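Local coordinates for protein tyrosinase (Burkholderia thailandensis, PDB 5ZRD) that catalyses the ortho-hydroxylation of monophenols to catechols at a pair of copper ions and, as in other tyrosinases, probably oxidises these on to quinones, at residues 235-240 with 278-283; 118-123 with 218-223; 239-244 with 317-322. All coordinates share one frame; numbering follows the deposited sequence.

Interaction 1 of 3, residues 235-240 with 278-283; sequences NGVYAK and NDIHLA. With CU (copper (II) ion), chain K.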
loop_
_atom_site.group_PDB
_atom_site.type_symbol
_atom_site.label_atom_id
_atom_site.label_comp_id
_atom_site.label_asym_id
_atom_site.label_seq_id
_atom_site.Cartn_x
_atom_site.Cartn_y
_atom_site.Cartn_z
ATOM N N ASN A 235 -1.789 -37.569 -31.027
ATOM C CA ASN A 235 -1.891 -36.178 -30.566
ATOM C C ASN A 235 -3.033 -35.920 -29.582
ATOM O O ASN A 235 -3.102 -34.809 -29.046
ATOM C CB ASN A 235 -2.269 -35.240 -31.700
ATOM C CG ASN A 235 -1.326 -35.419 -32.849
ATOM O OD1 ASN A 235 -1.769 -35.803 -33.931
ATOM N ND2 ASN A 235 -0.041 -35.247 -32.571
ATOM N N GLY A 236 -3.967 -36.850 -29.455
ATOM C CA GLY A 236 -5.191 -36.605 -28.710
ATOM C C GLY A 236 -5.001 -36.744 -27.196
ATOM O O GLY A 236 -3.909 -36.993 -26.716
ATOM N N VAL A 237 -6.089 -36.564 -26.449
ATOM C CA VAL A 237 -6.025 -36.673 -25.009
ATOM C C VAL A 237 -5.785 -38.130 -24.622
ATOM O O VAL A 237 -5.163 -38.379 -23.606
ATOM C CB VAL A 237 -7.295 -36.136 -24.328
ATOM C CG1 VAL A 237 -7.173 -36.254 -22.810
ATOM C CG2 VAL A 237 -7.559 -34.701 -24.759
ATOM N N TYR A 238 -6.241 -39.072 -25.440
ATOM C CA TYR A 238 -6.005 -40.465 -25.135
ATOM C C TYR A 238 -4.499 -40.759 -25.065
ATOM O O TYR A 238 -3.965 -41.301 -24.028
ATOM C CB TYR A 238 -6.708 -41.356 -26.159
ATOM C CG TYR A 238 -6.476 -42.831 -25.970
ATOM C CD1 TYR A 238 -5.352 -43.459 -26.490
ATOM C CD2 TYR A 238 -7.381 -43.606 -25.260
ATOM C CE1 TYR A 238 -5.149 -44.827 -26.318
ATOM C CE2 TYR A 238 -7.188 -44.969 -25.079
ATOM C CZ TYR A 238 -6.071 -45.585 -25.614
ATOM O OH TYR A 238 -5.898 -46.924 -25.428
ATOM N N ALA A 239 -3.819 -40.400 -26.150
ATOM C CA ALA A 239 -2.355 -40.511 -26.210
ATOM C C ALA A 239 -1.694 -39.765 -25.044
ATOM O O ALA A 239 -0.687 -40.232 -24.534
ATOM C CB ALA A 239 -1.838 -39.956 -27.514
ATOM N N LYS A 240 -2.178 -38.565 -24.713
ATOM C CA LYS A 240 -1.508 -37.781 -23.685
ATOM C C LYS A 240 -1.632 -38.478 -22.312
ATOM O O LYS A 240 -0.698 -38.482 -21.535
ATOM C CB LYS A 240 -2.089 -36.366 -23.664
ATOM C CG LYS A 240 -1.517 -35.390 -24.684
ATOM C CD LYS A 240 -1.545 -33.964 -24.146
ATOM C CE LYS A 240 -1.002 -32.916 -25.100
ATOM N NZ LYS A 240 0.468 -32.763 -24.964
ATOM N N ASN A 278 -5.864 -30.857 -17.954
ATOM C CA ASN A 278 -6.119 -29.552 -18.544
ATOM C C ASN A 278 -7.001 -29.694 -19.794
ATOM O O ASN A 278 -8.001 -28.954 -19.929
ATOM C CB ASN A 278 -4.818 -28.816 -18.844
ATOM C CG ASN A 278 -4.136 -28.290 -17.605
ATOM O OD1 ASN A 278 -4.609 -28.505 -16.488
ATOM N ND2 ASN A 278 -3.022 -27.605 -17.790
ATOM N N ASP A 279 -6.685 -30.648 -20.669
ATOM C CA ASP A 279 -7.461 -30.823 -21.918
ATOM C C ASP A 279 -8.944 -31.044 -21.654
ATOM O O ASP A 279 -9.792 -30.466 -22.343
ATOM C CB ASP A 279 -6.925 -31.996 -22.752
ATOM C CG ASP A 279 -5.471 -31.794 -23.221
ATOM O OD1 ASP A 279 -4.967 -30.635 -23.285
ATOM O OD2 ASP A 279 -4.826 -32.818 -23.530
ATOM N N ILE A 280 -9.263 -31.861 -20.648
ATOM C CA ILE A 280 -10.617 -32.297 -20.421
ATOM C C ILE A 280 -11.387 -31.085 -19.898
ATOM O O ILE A 280 -12.506 -30.867 -20.271
ATOM C CB ILE A 280 -10.686 -33.530 -19.479
ATOM C CG1 ILE A 280 -10.175 -34.825 -20.125
ATOM C CG2 ILE A 280 -12.078 -33.745 -18.930
ATOM C CD1 ILE A 280 -10.888 -35.243 -21.416
ATOM N N HIS A 281 -10.793 -30.325 -19.003
ATOM C CA HIS A 281 -11.368 -29.089 -18.582
ATOM C C HIS A 281 -11.682 -28.196 -19.792
ATOM O O HIS A 281 -12.709 -27.591 -19.822
ATOM C CB HIS A 281 -10.390 -28.353 -17.664
ATOM C CG HIS A 281 -10.476 -28.739 -16.227
ATOM N ND1 HIS A 281 -11.188 -27.990 -15.312
ATOM C CD2 HIS A 281 -9.884 -29.740 -15.537
ATOM C CE1 HIS A 281 -11.016 -28.510 -14.113
ATOM N NE2 HIS A 281 -10.262 -29.625 -14.226
ATOM N N LEU A 282 -10.765 -28.029 -20.743
ATOM C CA LEU A 282 -11.033 -27.089 -21.802
ATOM C C LEU A 282 -12.116 -27.641 -22.745
ATOM O O LEU A 282 -12.933 -26.897 -23.248
ATOM C CB LEU A 282 -9.748 -26.766 -22.568
ATOM C CG LEU A 282 -8.630 -26.094 -21.780
ATOM C CD1 LEU A 282 -7.707 -25.313 -22.701
ATOM C CD2 LEU A 282 -9.144 -25.185 -20.676
ATOM N N ALA A 283 -12.108 -28.929 -23.024
ATOM C CA ALA A 283 -13.102 -29.517 -23.920
ATOM C C ALA A 283 -14.508 -29.367 -23.322
ATOM O O ALA A 283 -15.440 -28.824 -23.944
ATOM C CB ALA A 283 -12.768 -30.963 -24.161
HETATM CU CU CU K . -9.175 -30.231 -12.662
#
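Val237 and Ile280 make the apolar part of this contact, in which the first turn of helix 237-244 leans on the middle of helix 274-285. Their methyls CG1 of Val237 and CD1 of Ile280 lie 4.1 Å apart, the two side chains crossing at a slant. The other valine methyl is packed more closely: CG2 of Val237 sits 3.4 Å from CB of Asp279, the two side chains running past one another in opposite directions. With CG1 anti to its own backbone N (chi1 -179°), Val237 splays one methyl to each of the two neighbouring residues.

The polar part centres on the carboxylate of Asp279. The aliphatic chain of Lys240 passes it at roughly a right angle, with CD of Lys240 3.5 Å from OD2 of Asp279. The ammonium does not turn back to meet it: NZ of Lys240 stays 5.5 Å from OD2 of Asp279, so any attraction between the opposite charges would act at a distance, without a salt bridge. Asp279 is instead hydrogen-bonded through OD1 to Ser465 and through OD2 to His463, both from strand 456-466. The backbone of Val237 is in turn hydrogen-bonded to Trp219 of helix 205-221, which also packs on Asp279.

Metal coordination takes place on another side of helix 274-285. NE2 of His281 binds the copper ion at 2.0 Å, together with His277 and His320, while its ND1 is hydrogen-bonded to the backbone O of Met304, which fixes the rotation of the ring. This is one half of the dinuclear type-3 copper centre of tyrosinases. The helix that carries His281 thus packs on a single valine through an isoleucine methyl and the CB of a buried aspartate, whose two oxygens are satisfied by the nearby strand and whose charge may be eased a little by Lys240.

Interaction 2 of 3, residues 118-123 with 218-223; sequences DETDEY and AWLKGD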
loop_
_atom_site.group_PDB
_atom_site.type_symbol
_atom_site.label_atom_id
_atom_site.label_comp_id
_atom_site.label_asym_id
_atom_site.label_seq_id
_atom_site.Cartn_x
_atom_site.Cartn_y
_atom_site.Cartn_z
ATOM N N ASP A 118 -14.493 -42.744 -16.621
ATOM C CA ASP A 118 -13.410 -43.337 -17.365
ATOM C C ASP A 118 -13.302 -42.708 -18.759
ATOM O O ASP A 118 -13.921 -43.183 -19.710
ATOM C CB ASP A 118 -13.561 -44.864 -17.461
ATOM C CG ASP A 118 -12.266 -45.540 -17.927
ATOM O OD1 ASP A 118 -11.366 -44.860 -18.506
ATOM O OD2 ASP A 118 -12.164 -46.754 -17.726
ATOM N N GLU A 119 -12.435 -41.697 -18.848
ATOM C CA GLU A 119 -12.366 -40.755 -19.993
ATOM C C GLU A 119 -11.756 -41.411 -21.237
ATOM O O GLU A 119 -11.925 -40.885 -22.358
ATOM C CB GLU A 119 -11.514 -39.534 -19.619
ATOM C CG GLU A 119 -12.163 -38.634 -18.587
ATOM C CD GLU A 119 -11.233 -37.783 -17.735
ATOM O OE1 GLU A 119 -11.736 -36.820 -17.156
ATOM O OE2 GLU A 119 -10.007 -38.076 -17.643
ATOM N N THR A 120 -10.994 -42.476 -21.027
ATOM C CA THR A 120 -10.237 -43.139 -22.084
ATOM C C THR A 120 -10.719 -44.579 -22.312
ATOM O O THR A 120 -10.058 -45.338 -22.981
ATOM C CB THR A 120 -8.740 -43.134 -21.756
ATOM O OG1 THR A 120 -8.546 -43.661 -20.445
ATOM C CG2 THR A 120 -8.140 -41.746 -21.809
ATOM N N ASP A 121 -11.848 -44.970 -21.753
ATOM C CA ASP A 121 -12.455 -46.256 -22.084
ATOM C C ASP A 121 -13.096 -46.174 -23.477
ATOM O O ASP A 121 -13.178 -45.096 -24.078
ATOM C CB ASP A 121 -13.531 -46.671 -21.038
ATOM C CG ASP A 121 -14.863 -45.877 -21.165
ATOM O OD1 ASP A 121 -14.988 -44.973 -22.036
ATOM O OD2 ASP A 121 -15.801 -46.179 -20.402
ATOM N N GLU A 122 -13.580 -47.322 -23.934
ATOM C CA GLU A 122 -14.135 -47.528 -25.269
ATOM C C GLU A 122 -15.414 -46.685 -25.429
ATOM O O GLU A 122 -15.631 -46.074 -26.494
ATOM C CB GLU A 122 -14.380 -49.037 -25.511
ATOM C CG GLU A 122 -14.378 -49.469 -26.982
ATOM C CD GLU A 122 -13.121 -49.138 -27.800
ATOM O OE1 GLU A 122 -13.266 -48.959 -29.037
ATOM O OE2 GLU A 122 -11.986 -49.049 -27.210
ATOM N N TYR A 123 -16.248 -46.639 -24.383
ATOM C CA TYR A 123 -17.493 -45.885 -24.466
ATOM C C TYR A 123 -17.186 -44.406 -24.770
ATOM O O TYR A 123 -17.717 -43.832 -25.754
ATOM C CB TYR A 123 -18.378 -46.032 -23.221
ATOM C CG TYR A 123 -19.658 -45.257 -23.373
ATOM C CD1 TYR A 123 -20.724 -45.786 -24.076
ATOM C CD2 TYR A 123 -19.761 -43.942 -22.954
ATOM C CE1 TYR A 123 -21.874 -45.043 -24.331
ATOM C CE2 TYR A 123 -20.917 -43.197 -23.161
ATOM C CZ TYR A 123 -21.974 -43.742 -23.875
ATOM O OH TYR A 123 -23.127 -43.046 -24.102
ATOM N N ALA A 218 -13.431 -35.775 -30.180
ATOM C CA ALA A 218 -12.413 -35.191 -31.058
ATOM C C ALA A 218 -11.149 -34.897 -30.252
ATOM O O ALA A 218 -10.069 -35.146 -30.701
ATOM C CB ALA A 218 -12.925 -33.919 -31.704
ATOM N N TRP A 219 -11.312 -34.287 -29.095
ATOM C CA TRP A 219 -10.188 -34.052 -28.197
ATOM C C TRP A 219 -9.485 -35.372 -27.863
ATOM O O TRP A 219 -8.253 -35.455 -27.917
ATOM C CB TRP A 219 -10.664 -33.377 -26.917
ATOM C CG TRP A 219 -10.678 -31.881 -26.943
ATOM C CD1 TRP A 219 -11.720 -31.070 -27.286
ATOM C CD2 TRP A 219 -9.630 -31.008 -26.515
ATOM N NE1 TRP A 219 -11.391 -29.756 -27.105
ATOM C CE2 TRP A 219 -10.111 -29.685 -26.645
ATOM C CE3 TRP A 219 -8.321 -31.200 -26.070
ATOM C CZ2 TRP A 219 -9.346 -28.577 -26.302
ATOM C CZ3 TRP A 219 -7.557 -30.097 -25.751
ATOM C CH2 TRP A 219 -8.060 -28.805 -25.871
ATOM N N LEU A 220 -10.262 -36.400 -27.527
ATOM C CA LEU A 220 -9.667 -37.716 -27.198
ATOM C C LEU A 220 -8.966 -38.331 -28.417
ATOM O O LEU A 220 -7.852 -38.858 -28.313
ATOM C CB LEU A 220 -10.761 -38.637 -26.666
ATOM C CG LEU A 220 -11.212 -38.312 -25.245
ATOM C CD1 LEU A 220 -12.530 -38.989 -24.960
ATOM C CD2 LEU A 220 -10.168 -38.753 -24.236
ATOM N N LYS A 221 -9.617 -38.251 -29.567
ATOM C CA LYS A 221 -9.023 -38.741 -30.791
ATOM C C LYS A 221 -7.758 -37.958 -31.153
ATOM O O LYS A 221 -6.759 -38.578 -31.416
ATOM C CB LYS A 221 -9.995 -38.644 -31.967
ATOM C CG LYS A 221 -9.552 -39.459 -33.168
ATOM C CD LYS A 221 -10.564 -39.493 -34.303
ATOM C CE LYS A 221 -10.113 -40.365 -35.464
ATOM N NZ LYS A 221 -10.550 -39.820 -36.778
ATOM N N GLY A 222 -7.792 -36.619 -31.158
ATOM C CA GLY A 222 -6.693 -35.814 -31.760
ATOM C C GLY A 222 -6.972 -35.461 -33.226
ATOM O O GLY A 222 -6.104 -34.972 -33.963
ATOM N N ASP A 223 -8.214 -35.689 -33.650
ATOM C CA ASP A 223 -8.676 -35.368 -34.996
ATOM C C ASP A 223 -10.214 -35.416 -34.943
ATOM O O ASP A 223 -10.733 -35.765 -33.869
ATOM C CB ASP A 223 -8.090 -36.379 -35.996
ATOM C CG ASP A 223 -7.757 -35.750 -37.315
ATOM O OD1 ASP A 223 -8.507 -34.815 -37.707
ATOM O OD2 ASP A 223 -6.748 -36.197 -37.924
#
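Leu220 points its fork at the backbone carbonyl of Glu119, straddling the oxygen with both methyls. CD1 of Leu220 is 3.3 Å from O of Glu119, CD2 of Leu220 is equally close to that oxygen at 3.3 Å, and the branch carbon CG of Leu220 follows at 3.9 Å. A chi1 of -74° swings CG beside the backbone N and carries the fork to the turn. Thr120 meets the fork more distantly, its CG2 lying 4.4 Å from CD2 of Leu220. The loop that receives the leucine is a type I beta turn from Asp118 to Asp121, and Asp121 is the N-cap of helix 122-127, its OD1 bonded to the backbone N of Thr124. Within the turn, N of Thr120 makes a weak bond to OD1 of Asp118 (3.5 Å). Leu220 belongs to the last turn of helix 205-221, which stops just before Gly222, whose phi is positive (93°), and it also packs on Leu125 and Val237. While the carbonyl of Glu119 faces Leu220, its carboxylate leads away toward the copper centre, where it is hydrogen-bonded to His319.

Interaction 3 of 3, residues 239-244 with 317-322; sequences AKYVRC and FFHHCN. With CU (copper (II) ion), chain K.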
loop_
_atom_site.group_PDB
_atom_site.type_symbol
_atom_site.label_atom_id
_atom_site.label_comp_id
_atom_site.label_asym_id
_atom_site.label_seq_id
_atom_site.Cartn_x
_atom_site.Cartn_y
_atom_site.Cartn_z
ATOM N N ALA A 239 -3.819 -40.400 -26.150
ATOM C CA ALA A 239 -2.355 -40.511 -26.210
ATOM C C ALA A 239 -1.694 -39.765 -25.044
ATOM O O ALA A 239 -0.687 -40.232 -24.534
ATOM C CB ALA A 239 -1.838 -39.956 -27.514
ATOM N N LYS A 240 -2.178 -38.565 -24.713
ATOM C CA LYS A 240 -1.508 -37.781 -23.685
ATOM C C LYS A 240 -1.632 -38.478 -22.312
ATOM O O LYS A 240 -0.698 -38.482 -21.535
ATOM C CB LYS A 240 -2.089 -36.366 -23.664
ATOM C CG LYS A 240 -1.517 -35.390 -24.684
ATOM C CD LYS A 240 -1.545 -33.964 -24.146
ATOM C CE LYS A 240 -1.002 -32.916 -25.100
ATOM N NZ LYS A 240 0.468 -32.763 -24.964
ATOM N N TYR A 241 -2.776 -39.113 -22.025
ATOM C CA TYR A 241 -2.965 -39.864 -20.768
ATOM C C TYR A 241 -2.058 -41.103 -20.735
ATOM O O TYR A 241 -1.437 -41.384 -19.713
ATOM C CB TYR A 241 -4.423 -40.250 -20.607
ATOM C CG TYR A 241 -5.298 -39.339 -19.784
ATOM C CD1 TYR A 241 -4.886 -38.859 -18.547
ATOM C CD2 TYR A 241 -6.599 -39.059 -20.179
ATOM C CE1 TYR A 241 -5.703 -38.044 -17.774
ATOM C CE2 TYR A 241 -7.432 -38.269 -19.404
ATOM C CZ TYR A 241 -6.988 -37.761 -18.196
ATOM O OH TYR A 241 -7.804 -37.007 -17.396
ATOM N N VAL A 242 -1.931 -41.801 -21.864
ATOM C CA VAL A 242 -0.997 -42.938 -21.977
ATOM C C VAL A 242 0.424 -42.449 -21.708
ATOM O O VAL A 242 1.114 -43.008 -20.854
ATOM C CB VAL A 242 -1.072 -43.676 -23.330
ATOM C CG1 VAL A 242 0.018 -44.731 -23.437
ATOM C CG2 VAL A 242 -2.439 -44.305 -23.592
ATOM N N ARG A 243 0.834 -41.360 -22.343
ATOM C CA ARG A 243 2.191 -40.785 -22.100
ATOM C C ARG A 243 2.437 -40.514 -20.607
ATOM O O ARG A 243 3.560 -40.748 -20.108
ATOM C CB ARG A 243 2.389 -39.442 -22.814
ATOM C CG ARG A 243 3.006 -39.525 -24.198
ATOM C CD ARG A 243 4.097 -38.495 -24.438
ATOM N NE ARG A 243 4.496 -38.589 -25.836
ATOM C CZ ARG A 243 5.418 -39.428 -26.316
ATOM N NH1 ARG A 243 6.258 -40.035 -25.491
ATOM N NH2 ARG A 243 5.495 -39.646 -27.622
ATOM N N CYS A 244 1.447 -39.939 -19.903
ATOM C CA CYS A 244 1.727 -39.482 -18.546
ATOM C C CYS A 244 2.080 -40.678 -17.657
ATOM O O CYS A 244 2.871 -40.509 -16.730
ATOM C CB CYS A 244 0.599 -38.636 -17.970
ATOM S SG CYS A 244 -0.828 -39.538 -17.313
ATOM N N PHE A 317 -15.858 -33.528 -10.351
ATOM C CA PHE A 317 -15.435 -34.549 -9.377
ATOM C C PHE A 317 -15.345 -35.926 -10.040
ATOM O O PHE A 317 -14.473 -36.736 -9.665
ATOM C CB PHE A 317 -16.347 -34.498 -8.149
ATOM C CG PHE A 317 -16.099 -33.239 -7.381
ATOM C CD1 PHE A 317 -16.728 -32.071 -7.753
ATOM C CD2 PHE A 317 -15.088 -33.176 -6.452
ATOM C CE1 PHE A 317 -16.420 -30.879 -7.127
ATOM C CE2 PHE A 317 -14.792 -31.980 -5.815
ATOM C CZ PHE A 317 -15.456 -30.835 -6.149
ATOM N N PHE A 318 -16.197 -36.179 -11.028
ATOM C CA PHE A 318 -16.127 -37.434 -11.796
ATOM C C PHE A 318 -14.819 -37.482 -12.607
ATOM O O PHE A 318 -14.172 -38.528 -12.762
ATOM C CB PHE A 318 -17.365 -37.540 -12.696
ATOM C CG PHE A 318 -18.611 -37.805 -11.892
ATOM C CD1 PHE A 318 -19.304 -36.764 -11.304
ATOM C CD2 PHE A 318 -19.019 -39.094 -11.630
ATOM C CE1 PHE A 318 -20.399 -37.014 -10.504
ATOM C CE2 PHE A 318 -20.142 -39.335 -10.856
ATOM C CZ PHE A 318 -20.827 -38.297 -10.293
ATOM N N HIS A 319 -14.461 -36.327 -13.152
ATOM C CA HIS A 319 -13.257 -36.142 -13.916
ATOM C C HIS A 319 -12.020 -36.312 -13.027
ATOM O O HIS A 319 -11.092 -37.036 -13.376
ATOM C CB HIS A 319 -13.257 -34.750 -14.541
ATOM C CG HIS A 319 -11.912 -34.282 -14.965
ATOM N ND1 HIS A 319 -11.184 -34.914 -15.940
ATOM C CD2 HIS A 319 -11.166 -33.245 -14.543
ATOM C CE1 HIS A 319 -10.060 -34.257 -16.133
ATOM N NE2 HIS A 319 -10.011 -33.250 -15.252
ATOM N N HIS A 320 -12.013 -35.589 -11.926
ATOM C CA HIS A 320 -10.914 -35.614 -11.018
ATOM C C HIS A 320 -10.789 -36.955 -10.306
ATOM O O HIS A 320 -9.698 -37.272 -9.860
ATOM C CB HIS A 320 -10.965 -34.469 -10.016
ATOM C CG HIS A 320 -10.113 -33.332 -10.470
ATOM N ND1 HIS A 320 -8.757 -33.346 -10.321
ATOM C CD2 HIS A 320 -10.416 -32.197 -11.128
ATOM C CE1 HIS A 320 -8.254 -32.260 -10.849
ATOM N NE2 HIS A 320 -9.253 -31.528 -11.319
ATOM N N CYS A 321 -11.835 -37.762 -10.275
ATOM C CA CYS A 321 -11.695 -39.108 -9.722
ATOM C C CYS A 321 -10.948 -39.966 -10.759
ATOM O O CYS A 321 -10.093 -40.820 -10.426
ATOM C CB CYS A 321 -13.061 -39.646 -9.300
ATOM S SG CYS A 321 -13.052 -41.303 -8.562
ATOM N N ASN A 322 -11.188 -39.665 -12.035
ATOM C CA ASN A 322 -10.411 -40.343 -13.067
ATOM C C ASN A 322 -8.942 -39.885 -13.052
ATOM O O ASN A 322 -8.074 -40.670 -13.287
ATOM C CB ASN A 322 -11.005 -40.149 -14.458
ATOM C CG ASN A 322 -10.380 -41.115 -15.432
ATOM O OD1 ASN A 322 -10.471 -42.340 -15.234
ATOM N ND2 ASN A 322 -9.732 -40.566 -16.452
HETATM CU CU CU K . -9.175 -30.231 -12.662
#
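Tyr241 reaches across to His319 and Asn322 with the end of its ring, and the close part of the contact is gathered round its hydroxyl. OH of Tyr241 stops 3.8 Å from CE1 of His319 and 4.2 Å from ND2 of Asn322, and the phenol ring stands almost perpendicular to the asparagine amide, their planes 87° apart. With CG anti to the backbone N (chi1 161°), His319 swings its imidazole over so that CE1 comes to the hydroxyl. Neither approach is a hydrogen bond. The three polar groups are clamped instead through Glu119, which holds ND1 of His319 with OE1 and whose OE2 is bonded both to the Tyr241 hydroxyl and to ND2 of Asn322. OD1 of Asn322 is bonded to Arg325, so the amide is held at both its oxygen and its nitrogen, which fixes its rotation.

Helix 315-334 also carries His320 into the type-3 dicopper site, a centre that in tyrosinases is held by a four-helix bundle, with helices 90-108 and 274-285 supplying further ligands here. NE2 of His320 binds copper at 1.9 Å. NE2 of His319 lies over the rim of one face of the His320 ring, 4.2 Å above its plane. His319 is a second-shell residue: its NE2 is 4.1 Å from the copper without coordinating it, and its ND1 is tied to Glu119.

Away from the hydroxyl the two helices stand well apart, for even the nearest CA atoms, those of Tyr241 and Asn322, are separated by 10.7 Å. Lys240 and Arg243 are partly exposed and do not touch helix 315-334; Lys240 lies against helix 274-285 and Arg243 against Thr271 and Leu416.

All three contacts are buried, and none is closed by a hydrogen bond between its own two segments. Interactions 1 and 3 both use helix 237-244, which meets helix 274-285 in one and helix 315-334 in the other, and their His281 and His320 bind the same copper ion. Interaction 2 lies farther from the centre of the chain and binds no metal itself. It is joined to interaction 3 through Glu119, and to interaction 1 through the backbone of Trp219 and Val237. The chemistry shifts accordingly: a leucine on a loop carbonyl in interaction 2, mixed methyl and carboxylate packing in interaction 1, and polar rings and an amide in interaction 3.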